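Local coordinates for phenazine biosynthesis protein PhzF family (Enterococcus faecalis, PDB 1S7J) that belongs to the PhzF family of the diaminopimelate epimerase clan and is probably an isomerase, though its substrate is not established, at residues Y5-D9 with F80-Y86; N19-V23 with H73-T78; R144-L150 with G172-T178; V156-P161 with V187-F191. All blocks are in the same frame, centred on the assembly; numbering follows the deposited sequence.

Interaction 1 of 4, residues Y5-D9 with F80-Y86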
# COMPACT_ATOMS: atom_id res chain seq x y z
N TYR A 5 17.66 -2.11 12.14
CA TYR A 5 16.66 -1.78 11.14
C TYR A 5 16.40 -2.97 10.30
O TYR A 5 17.14 -3.96 10.34
CB TYR A 5 17.09 -0.57 10.28
CG TYR A 5 18.26 -0.82 9.36
CD1 TYR A 5 18.09 -1.47 8.14
CD2 TYR A 5 19.54 -0.41 9.72
CE1 TYR A 5 19.17 -1.72 7.30
CE2 TYR A 5 20.62 -0.65 8.90
CZ TYR A 5 20.43 -1.31 7.69
OH TYR A 5 21.51 -1.55 6.88
N TYR A 6 15.29 -2.94 9.55
CA TYR A 6 14.89 -4.03 8.69
C TYR A 6 14.37 -3.47 7.39
O TYR A 6 13.85 -2.36 7.37
CB TYR A 6 13.79 -4.89 9.36
CG TYR A 6 14.20 -5.50 10.70
CD1 TYR A 6 14.38 -4.70 11.84
CD2 TYR A 6 14.45 -6.86 10.81
CE1 TYR A 6 14.80 -5.25 13.05
CE2 TYR A 6 14.87 -7.42 12.02
CZ TYR A 6 15.05 -6.61 13.13
OH TYR A 6 15.48 -7.17 14.30
N ILE A 7 14.58 -4.18 6.30
CA ILE A 7 14.11 -3.76 5.00
C ILE A 7 13.25 -4.89 4.55
O ILE A 7 13.75 -6.00 4.33
CB ILE A 7 15.26 -3.59 3.98
CG1 ILE A 7 16.33 -2.64 4.51
CG2 ILE A 7 14.71 -3.09 2.66
CD1 ILE A 7 15.85 -1.25 4.75
N VAL A 8 11.95 -4.67 4.44
CA VAL A 8 11.06 -5.72 4.02
C VAL A 8 10.23 -5.37 2.82
O VAL A 8 9.87 -4.20 2.61
CB VAL A 8 10.17 -6.22 5.21
CG1 VAL A 8 10.39 -5.37 6.44
CG2 VAL A 8 8.71 -6.29 4.83
N ASP A 9 10.00 -6.36 1.98
CA ASP A 9 9.19 -6.20 0.80
C ASP A 9 7.78 -6.67 1.19
O ASP A 9 7.54 -7.88 1.34
CB ASP A 9 9.74 -7.05 -0.35
CG ASP A 9 11.15 -6.64 -0.76
OD1 ASP A 9 11.88 -7.49 -1.31
OD2 ASP A 9 11.53 -5.47 -0.53
N PHE A 80 5.16 -7.00 10.53
CA PHE A 80 5.95 -8.16 10.18
C PHE A 80 7.20 -8.30 11.04
O PHE A 80 7.47 -9.38 11.54
CB PHE A 80 6.33 -8.10 8.70
CG PHE A 80 7.38 -9.09 8.28
CD1 PHE A 80 7.03 -10.38 7.92
CD2 PHE A 80 8.72 -8.71 8.22
CE1 PHE A 80 8.00 -11.28 7.51
CE2 PHE A 80 9.69 -9.61 7.81
CZ PHE A 80 9.34 -10.89 7.45
N VAL A 81 7.96 -7.22 11.21
CA VAL A 81 9.17 -7.31 12.02
C VAL A 81 8.92 -7.42 13.51
O VAL A 81 9.77 -7.94 14.24
CB VAL A 81 10.15 -6.16 11.72
CG1 VAL A 81 9.91 -5.60 10.35
CG2 VAL A 81 10.13 -5.11 12.78
N LEU A 82 7.81 -6.85 14.00
CA LEU A 82 7.49 -6.96 15.42
C LEU A 82 7.07 -8.41 15.71
O LEU A 82 7.51 -9.01 16.69
CB LEU A 82 6.38 -5.99 15.81
CG LEU A 82 6.82 -4.53 16.01
CD1 LEU A 82 5.62 -3.65 16.23
CD2 LEU A 82 7.78 -4.41 17.18
N PHE A 83 6.26 -8.96 14.82
CA PHE A 83 5.79 -10.33 14.96
C PHE A 83 6.89 -11.37 14.87
O PHE A 83 6.88 -12.37 15.59
CB PHE A 83 4.74 -10.66 13.88
CG PHE A 83 3.34 -10.18 14.19
CD1 PHE A 83 2.70 -9.26 13.35
CD2 PHE A 83 2.66 -10.67 15.31
CE1 PHE A 83 1.38 -8.84 13.62
CE2 PHE A 83 1.34 -10.25 15.59
CZ PHE A 83 0.71 -9.33 14.74
N ASN A 84 7.84 -11.16 13.96
CA ASN A 84 8.92 -12.10 13.75
C ASN A 84 10.22 -11.87 14.48
O ASN A 84 11.00 -12.79 14.63
CB ASN A 84 9.19 -12.25 12.24
CG ASN A 84 8.03 -12.85 11.50
OD1 ASN A 84 7.94 -14.04 11.36
ND2 ASN A 84 7.13 -11.99 11.05
N TYR A 85 10.47 -10.64 14.93
CA TYR A 85 11.74 -10.35 15.60
C TYR A 85 11.68 -9.74 16.98
O TYR A 85 12.69 -9.65 17.67
CB TYR A 85 12.63 -9.47 14.69
CG TYR A 85 12.91 -10.09 13.32
CD1 TYR A 85 11.99 -9.96 12.28
CD2 TYR A 85 14.07 -10.85 13.09
CE1 TYR A 85 12.20 -10.58 11.05
CE2 TYR A 85 14.30 -11.47 11.84
CZ TYR A 85 13.35 -11.33 10.83
OH TYR A 85 13.50 -12.00 9.63
N TYR A 86 10.49 -9.29 17.40
CA TYR A 86 10.35 -8.68 18.73
C TYR A 86 9.45 -9.43 19.65
O TYR A 86 8.99 -8.89 20.67
CB TYR A 86 9.95 -7.22 18.60
CG TYR A 86 11.09 -6.36 18.16
CD1 TYR A 86 11.88 -5.68 19.09
CD2 TYR A 86 11.43 -6.25 16.80
CE1 TYR A 86 12.98 -4.93 18.69
CE2 TYR A 86 12.52 -5.50 16.40
CZ TYR A 86 13.30 -4.84 17.35
OH TYR A 86 14.37 -4.09 16.96
O HOH W 1 16.09 -6.44 16.82

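Interaction 2 of 4, residues N19-V23 with H73-T78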
# COMPACT_ATOMS: atom_id res chain seq x y z
N ASN A 19 6.23 -4.41 -2.22
CA ASN A 19 6.54 -3.00 -2.03
C ASN A 19 7.47 -2.89 -0.82
O ASN A 19 7.10 -3.27 0.29
CB ASN A 19 5.24 -2.21 -1.78
CG ASN A 19 5.43 -0.69 -1.93
OD1 ASN A 19 6.55 -0.17 -1.87
ND2 ASN A 19 4.33 0.00 -2.12
N PRO A 20 8.69 -2.37 -1.03
CA PRO A 20 9.71 -2.20 0.01
C PRO A 20 9.57 -1.05 0.97
O PRO A 20 9.19 0.06 0.58
CB PRO A 20 10.98 -2.06 -0.81
CG PRO A 20 10.51 -1.26 -1.97
CD PRO A 20 9.22 -1.97 -2.34
N ALA A 21 9.98 -1.29 2.22
CA ALA A 21 9.95 -0.28 3.27
C ALA A 21 10.99 -0.63 4.32
O ALA A 21 11.33 -1.80 4.51
CB ALA A 21 8.55 -0.21 3.91
N ALA A 22 11.52 0.39 4.99
CA ALA A 22 12.50 0.19 6.04
C ALA A 22 11.78 0.43 7.35
O ALA A 22 11.02 1.37 7.46
CB ALA A 22 13.62 1.19 5.90
N VAL A 23 11.99 -0.43 8.35
CA VAL A 23 11.34 -0.23 9.64
C VAL A 23 12.33 -0.19 10.78
O VAL A 23 13.25 -1.01 10.84
CB VAL A 23 10.21 -1.24 9.91
CG1 VAL A 23 10.01 -2.16 8.73
CG2 VAL A 23 10.45 -2.00 11.19
N HIS A 73 1.57 -0.48 3.24
CA HIS A 73 2.62 -1.49 3.14
C HIS A 73 3.68 -1.35 4.23
O HIS A 73 4.24 -2.34 4.68
CB HIS A 73 3.28 -1.47 1.75
CG HIS A 73 4.07 -0.24 1.47
ND1 HIS A 73 5.45 -0.26 1.35
CD2 HIS A 73 3.70 1.05 1.33
CE1 HIS A 73 5.88 0.97 1.14
NE2 HIS A 73 4.84 1.78 1.13
N ALA A 74 3.92 -0.12 4.66
CA ALA A 74 4.89 0.17 5.70
C ALA A 74 4.37 -0.21 7.07
O ALA A 74 5.15 -0.37 8.03
CB ALA A 74 5.27 1.65 5.68
N THR A 75 3.06 -0.28 7.21
CA THR A 75 2.45 -0.66 8.46
C THR A 75 2.54 -2.17 8.55
O THR A 75 2.88 -2.73 9.59
CB THR A 75 0.98 -0.16 8.54
OG1 THR A 75 0.98 1.25 8.73
CG2 THR A 75 0.25 -0.79 9.71
N LEU A 76 2.27 -2.83 7.43
CA LEU A 76 2.34 -4.27 7.35
C LEU A 76 3.77 -4.70 7.65
O LEU A 76 4.01 -5.67 8.35
CB LEU A 76 1.93 -4.74 5.96
CG LEU A 76 1.84 -6.23 5.64
CD1 LEU A 76 0.92 -6.44 4.47
CD2 LEU A 76 3.22 -6.83 5.37
N ALA A 77 4.72 -3.94 7.09
CA ALA A 77 6.14 -4.20 7.27
C ALA A 77 6.52 -4.10 8.72
O ALA A 77 7.19 -4.98 9.25
CB ALA A 77 6.97 -3.24 6.42
N THR A 78 6.11 -3.01 9.37
CA THR A 78 6.41 -2.79 10.78
C THR A 78 5.82 -3.89 11.63
O THR A 78 6.38 -4.26 12.66
CB THR A 78 5.86 -1.49 11.27
OG1 THR A 78 6.43 -0.42 10.53
CG2 THR A 78 6.17 -1.29 12.73

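Interaction 3 of 4, residues R144-L150 with G172-T178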
# COMPACT_ATOMS: atom_id res chain seq x y z
N ARG A 144 -10.76 8.78 -3.67
CA ARG A 144 -9.61 9.59 -3.33
C ARG A 144 -8.83 9.74 -4.65
O ARG A 144 -8.27 10.81 -4.94
CB ARG A 144 -8.73 8.90 -2.27
CG ARG A 144 -7.56 9.76 -1.79
CD ARG A 144 -6.21 9.12 -2.10
NE ARG A 144 -5.76 8.24 -1.03
CZ ARG A 144 -5.30 6.99 -1.19
NH1 ARG A 144 -4.91 6.31 -0.13
NH2 ARG A 144 -5.26 6.42 -2.38
N ASP A 145 -8.86 8.68 -5.46
CA ASP A 145 -8.19 8.63 -6.76
C ASP A 145 -9.14 8.32 -7.88
O ASP A 145 -10.22 7.75 -7.66
CB ASP A 145 -7.14 7.50 -6.77
CG ASP A 145 -6.44 7.33 -5.48
OD1 ASP A 145 -6.58 6.24 -4.88
OD2 ASP A 145 -5.73 8.26 -5.05
N LEU A 146 -8.73 8.64 -9.10
CA LEU A 146 -9.53 8.33 -10.26
C LEU A 146 -9.51 6.80 -10.33
O LEU A 146 -8.54 6.17 -9.91
CB LEU A 146 -8.93 8.97 -11.51
CG LEU A 146 -9.35 10.43 -11.63
CD1 LEU A 146 -8.42 11.20 -12.57
CD2 LEU A 146 -10.81 10.50 -12.10
N PHE A 147 -10.55 6.21 -10.87
CA PHE A 147 -10.67 4.77 -10.90
C PHE A 147 -11.16 4.31 -12.27
O PHE A 147 -12.35 4.39 -12.57
CB PHE A 147 -11.68 4.40 -9.80
CG PHE A 147 -11.85 2.95 -9.55
CD1 PHE A 147 -11.28 2.36 -8.43
CD2 PHE A 147 -12.65 2.17 -10.39
CE1 PHE A 147 -11.50 1.02 -8.13
CE2 PHE A 147 -12.87 0.82 -10.10
CZ PHE A 147 -12.29 0.25 -8.97
N PHE A 148 -10.25 3.80 -13.09
CA PHE A 148 -10.60 3.34 -14.43
C PHE A 148 -10.59 1.84 -14.57
O PHE A 148 -9.71 1.17 -14.03
CB PHE A 148 -9.64 3.95 -15.45
CG PHE A 148 -9.43 5.42 -15.30
CD1 PHE A 148 -8.16 5.94 -15.11
CD2 PHE A 148 -10.52 6.30 -15.34
CE1 PHE A 148 -7.96 7.31 -14.96
CE2 PHE A 148 -10.34 7.67 -15.19
CZ PHE A 148 -9.05 8.17 -15.00
N VAL A 149 -11.56 1.31 -15.29
CA VAL A 149 -11.64 -0.13 -15.52
C VAL A 149 -11.19 -0.37 -16.96
O VAL A 149 -11.63 0.33 -17.87
CB VAL A 149 -13.08 -0.65 -15.31
CG1 VAL A 149 -13.14 -2.15 -15.52
CG2 VAL A 149 -13.57 -0.28 -13.91
N LEU A 150 -10.27 -1.30 -17.14
CA LEU A 150 -9.74 -1.60 -18.47
C LEU A 150 -10.21 -2.93 -19.02
O LEU A 150 -10.94 -3.68 -18.36
CB LEU A 150 -8.21 -1.52 -18.43
CG LEU A 150 -7.50 -0.15 -18.47
CD1 LEU A 150 -8.27 0.95 -17.76
CD2 LEU A 150 -6.11 -0.30 -17.88
N GLY A 172 -9.00 13.65 -8.39
CA GLY A 172 -8.21 12.71 -7.59
C GLY A 172 -6.79 13.06 -7.19
O GLY A 172 -6.27 14.13 -7.51
N VAL A 173 -6.20 12.16 -6.41
CA VAL A 173 -4.82 12.31 -5.94
C VAL A 173 -3.97 11.41 -6.82
O VAL A 173 -2.85 11.75 -7.20
CB VAL A 173 -4.67 11.87 -4.46
CG1 VAL A 173 -3.21 12.00 -4.01
CG2 VAL A 173 -5.59 12.69 -3.57
N GLY A 174 -4.51 10.24 -7.12
CA GLY A 174 -3.82 9.29 -7.94
C GLY A 174 -4.73 8.73 -9.00
O GLY A 174 -5.79 9.30 -9.29
N VAL A 175 -4.33 7.61 -9.59
CA VAL A 175 -5.10 6.95 -10.63
C VAL A 175 -5.01 5.45 -10.44
O VAL A 175 -3.91 4.90 -10.27
CB VAL A 175 -4.58 7.33 -12.04
CG1 VAL A 175 -5.27 6.49 -13.11
CG2 VAL A 175 -4.79 8.82 -12.30
N ILE A 176 -6.15 4.79 -10.46
CA ILE A 176 -6.22 3.36 -10.30
C ILE A 176 -6.74 2.77 -11.58
O ILE A 176 -7.58 3.37 -12.24
CB ILE A 176 -7.18 2.95 -9.16
CG1 ILE A 176 -6.75 3.59 -7.83
CG2 ILE A 176 -7.23 1.43 -9.03
CD1 ILE A 176 -7.69 3.32 -6.68
N VAL A 177 -6.20 1.63 -11.97
CA VAL A 177 -6.61 0.93 -13.17
C VAL A 177 -6.87 -0.51 -12.75
O VAL A 177 -6.08 -1.08 -11.98
CB VAL A 177 -5.53 1.01 -14.30
CG1 VAL A 177 -5.32 2.46 -14.74
CG2 VAL A 177 -4.21 0.43 -13.81
N THR A 178 -7.95 -1.09 -13.23
CA THR A 178 -8.33 -2.46 -12.86
C THR A 178 -8.83 -3.27 -14.04
O THR A 178 -8.98 -2.76 -15.15
CB THR A 178 -9.46 -2.46 -11.80
OG1 THR A 178 -9.49 -1.19 -11.12
CG2 THR A 178 -9.24 -3.54 -10.80

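Interaction 4 of 4, residues V156-P161 with V187-F191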
# COMPACT_ATOMS: atom_id res chain seq x y z
N VAL A 156 -3.83 -4.22 -18.48
CA VAL A 156 -3.45 -3.48 -17.28
C VAL A 156 -1.95 -3.58 -17.07
O VAL A 156 -1.27 -2.57 -16.82
CB VAL A 156 -4.19 -4.04 -16.02
CG1 VAL A 156 -3.73 -3.35 -14.77
CG2 VAL A 156 -5.68 -3.86 -16.18
N ALA A 157 -1.46 -4.80 -17.17
CA ALA A 157 -0.06 -5.09 -17.00
C ALA A 157 0.81 -4.38 -18.04
O ALA A 157 1.81 -3.75 -17.71
CB ALA A 157 0.16 -6.59 -17.08
N LYS A 158 0.39 -4.48 -19.31
CA LYS A 158 1.12 -3.91 -20.43
C LYS A 158 1.23 -2.38 -20.59
O LYS A 158 2.23 -1.89 -21.11
CB LYS A 158 0.63 -4.52 -21.75
CG LYS A 158 1.09 -5.98 -21.99
CD LYS A 158 1.44 -6.28 -23.45
CE LYS A 158 2.37 -7.50 -23.55
NZ LYS A 158 1.80 -8.74 -22.93
N ILE A 159 0.21 -1.64 -20.15
CA ILE A 159 0.24 -0.18 -20.31
C ILE A 159 1.42 0.58 -19.72
O ILE A 159 1.99 0.19 -18.69
CB ILE A 159 -1.07 0.50 -19.80
CG1 ILE A 159 -1.23 0.31 -18.29
CG2 ILE A 159 -2.26 -0.00 -20.59
CD1 ILE A 159 -2.19 1.31 -17.64
N THR A 160 1.76 1.66 -20.38
CA THR A 160 2.83 2.54 -19.96
C THR A 160 2.29 3.96 -20.16
O THR A 160 2.31 4.51 -21.27
CB THR A 160 4.16 2.26 -20.74
OG1 THR A 160 5.17 3.20 -20.35
CG2 THR A 160 3.94 2.32 -22.24
N PRO A 161 1.66 4.50 -19.10
CA PRO A 161 1.06 5.83 -19.07
C PRO A 161 2.02 7.00 -19.21
O PRO A 161 3.20 6.90 -18.89
CB PRO A 161 0.39 5.86 -17.70
CG PRO A 161 0.11 4.42 -17.43
CD PRO A 161 1.38 3.78 -17.86
N VAL A 187 -7.15 -7.51 -10.82
CA VAL A 187 -5.81 -6.95 -10.80
C VAL A 187 -5.85 -5.44 -10.83
O VAL A 187 -6.85 -4.87 -11.23
CB VAL A 187 -4.98 -7.44 -12.00
CG1 VAL A 187 -4.58 -8.89 -11.80
CG2 VAL A 187 -5.78 -7.29 -13.28
N SER A 188 -4.77 -4.80 -10.44
CA SER A 188 -4.72 -3.35 -10.45
C SER A 188 -3.30 -2.85 -10.56
O SER A 188 -2.35 -3.63 -10.62
CB SER A 188 -5.36 -2.79 -9.17
OG SER A 188 -4.64 -3.17 -8.01
N ARG A 189 -3.17 -1.53 -10.66
CA ARG A 189 -1.89 -0.80 -10.72
C ARG A 189 -2.26 0.59 -10.26
O ARG A 189 -3.32 1.10 -10.61
CB ARG A 189 -1.31 -0.77 -12.14
CG ARG A 189 -0.70 -2.07 -12.60
CD ARG A 189 -0.14 -1.96 -13.99
NE ARG A 189 0.97 -1.01 -14.07
CZ ARG A 189 1.70 -0.80 -15.17
NH1 ARG A 189 2.68 0.08 -15.14
NH2 ARG A 189 1.43 -1.46 -16.29
N THR A 190 -1.42 1.21 -9.45
CA THR A 190 -1.73 2.54 -8.95
C THR A 190 -0.64 3.56 -9.24
O THR A 190 0.54 3.33 -8.96
CB THR A 190 -2.08 2.50 -7.42
OG1 THR A 190 -0.92 2.15 -6.65
CG2 THR A 190 -3.18 1.48 -7.15
N PHE A 191 -1.04 4.68 -9.86
CA PHE A 191 -0.10 5.75 -10.21
C PHE A 191 -0.37 7.00 -9.39
O PHE A 191 -1.51 7.41 -9.23
CB PHE A 191 -0.23 6.09 -11.70
CG PHE A 191 -0.38 4.88 -12.60
CD1 PHE A 191 0.63 3.93 -12.70
CD2 PHE A 191 -1.56 4.69 -13.32
CE1 PHE A 191 0.47 2.80 -13.51
CE2 PHE A 191 -1.73 3.57 -14.13
CZ PHE A 191 -0.71 2.62 -14.22
O HOH W 2 4.32 1.59 -17.10

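Interaction 1 of 4, residues Y5-D9 with F80-Y86
Y6 and V8, two residues apart on strand 2-10, point their side chains at the last turns of helix 72-85 and meet it without a single direct hydrogen bond. On the inner side Y6, V8 and V81 are all buried. V8 CG1 lies 3.9 Å from V81 CG1 and also reaches F80 CD2, while V81 CB sits over one face of the Y6 ring. V81 touches V23 of the neighbouring strand 19-25 as well, so the helix rests on two strands of the N-terminal half of this DAP epimerase-like fold.

Toward the end of the helix the contact opens to solvent, yet the closest approach is here. With CG beside the backbone N (chi1 -59°), the Y6 ring extends toward exposed Y85, and CE2 of Y6 stands 3.6 Å from CG of Y85, over one face of that ring. The planes are inclined at 49°, with centroids 4.9 Å apart. Beyond them a water shares a 2.7 Å hydrogen bond with Y6 OH, in the plane of the Y6 ring. The only polar link between the segments runs through this water, weakly held by Y86 OH just past the helix, consistent with an interface held mainly by apolar burial.

Interaction 2 of 4, residues N19-V23 with H73-T78
N19 lays its carboxamide flat over one face of the H73 imidazole, the two planes only 11° apart, with ND2 above the ring centre at a height of 3.5 Å. This is the seam where strand 19-25 meets the start of helix 72-85 in the N-terminal half of the DAP epimerase-like PhzF fold. The stack is not a hydrogen bond: N19 OD1 comes within 3.4 Å of H73 ND1, but the angle is poor. The polar ends are used by outside partners instead, N19 ND2 by D200 OD2 and H73 NE2 by E46 OE2, E46 being the predicted active-site residue. If E46 is the catalytic residue, H73 is a neighbour that could position it. The N19 amide packs on the ring face, and its bond to D200 should fix its rotation. The ring stands toward the strand because CG of H73 lies between the backbone N and the carbonyl carbon (chi1 68°), and P20 O approaches its edge in plane, 3.5 Å from CE1.

Further along, small residues let the backbones close in, with the A21 and A74 CA atoms 5.6 Å apart and the segment axes 8.0 Å apart at 54°. A21 CB lies 4.2 Å from A77 CB and also meets the A74 methyl. V23 finishes the apolar strip: its CG1 is 4.0 Å from A77 CB, and its CB faces T78 OG1. That hydroxyl does not bond to the strand; it donates back within the helix to A74 O, nearly in line with the C=O bond, and A74 O accepts T78 N too.

Interaction 3 of 4, residues R144-L150 with G172-T178
F148 N gives I176 O a nearly straight hydrogen bond, 2.8 Å long with 173° at the hydrogen. It belongs to a series that passes back and forth between the segments: L146 N to G174 O at 3.0 Å, I176 N to L146 O, F148 N to I176 O, T178 N to F148 O, and L150 N to T178 O. This is the bonding of a regular parallel pair, strands 146-149 and 175-180, joined through two intervening helices in the second half of the PhzF fold.

Ahead of the strands the chains stay close. R144 O receives V173 N in the carbonyl plane and lies 3.3 Å from CA of G172, which has a positive phi of 66°. D145 OD2 takes a weak, bent bond of 3.1 Å from G174 N and another weak one from R144 NH2. The same NH2 forms a close ion pair with D145 OD1 at 2.8 Å, although as a hydrogen bond it is bent and weak (130°). Bends at chi2 and chi3 fold the R144 chain back so that the carboxylate lies at the edge of the guanidinium, in its plane, while NH1 is held by S205 OG.

Side chains pack on both faces of the pair. On one, CE1 of F148 presses to 3.4 Å from V175 CG1, and L150 CD2 meets V177 CB at 3.9 Å. On the other, F147 CD1 touches I176 CD1, and T178 OG1 lies over a face of the F147 ring, 3.8 Å from CZ. This hydroxyl is buried without a polar partner in the model; L210 and W214 of helix 207-218 pack against T178.

Interaction 4 of 4, residues V156-P161 with V187-F191
R189 sends its side chain from strand 186-192 across to the end of helix 153-158, where its guanidinium meets main-chain carbonyls. The helix end and the turn after it thus pack against strand 186-192 of the second half of the DAP epimerase-like PhzF fold.

The polar part is concentrated on one nitrogen. R189 NH2 donates to V156 O at 3.0 Å, in the carbonyl plane, and to I159 O, also at 3.0 Å but with a more bent angle of 135°. Both oxygens are tilted from the guanidinium plane. A157 O comes closer still, 2.7 Å from R189 NH2, but at an angle too poor for a hydrogen bond. A turn at chi3 (64°) swings the group toward carbonyls at the C-terminal end of the helix, where a positive charge would probably be favoured. The other terminal nitrogen, NH1, forms a salt bridge with E199 and gives a hydrogen bond to a water in the guanidinium plane; that water in turn donates to I159 O, closing a bridge between the two segments.

Apolar contacts flank this group. V156 CG1 runs alongside the aliphatic part of R189, 3.9 Å from CD, and V156 CG2 just reaches V187 CG2. I159 extends its CD1 to F191 CZ at 4.0 Å. L166 of helix 163-168 packs on both P161 and F191.

The last kind is a CH-pi contact: P161 CG sits over the face of the F191 ring, 4.1 Å from its centroid and 26° off the ring normal.

In the fold
The four contacts form two groups on the two halves of the chain. Interactions 1 and 2 share helix 72-85 and have centres about 8 Å apart; their strands pair directly, with Y6 O 2.9 Å from V23 N. Interactions 3 and 4, with centres about 10 Å apart, join where V175 N lies 2.9 Å from F191 O, and their segments alternate along the chain. Interaction 2 lies nearest the predicted active-site E46, the H73 side chain being about 3 Å away, against about 10 Å for R144 of interaction 3 and 11 Å for V8 of interaction 1. Interactions 2 and 4 approach to about 7 Å between nearest atoms without touching.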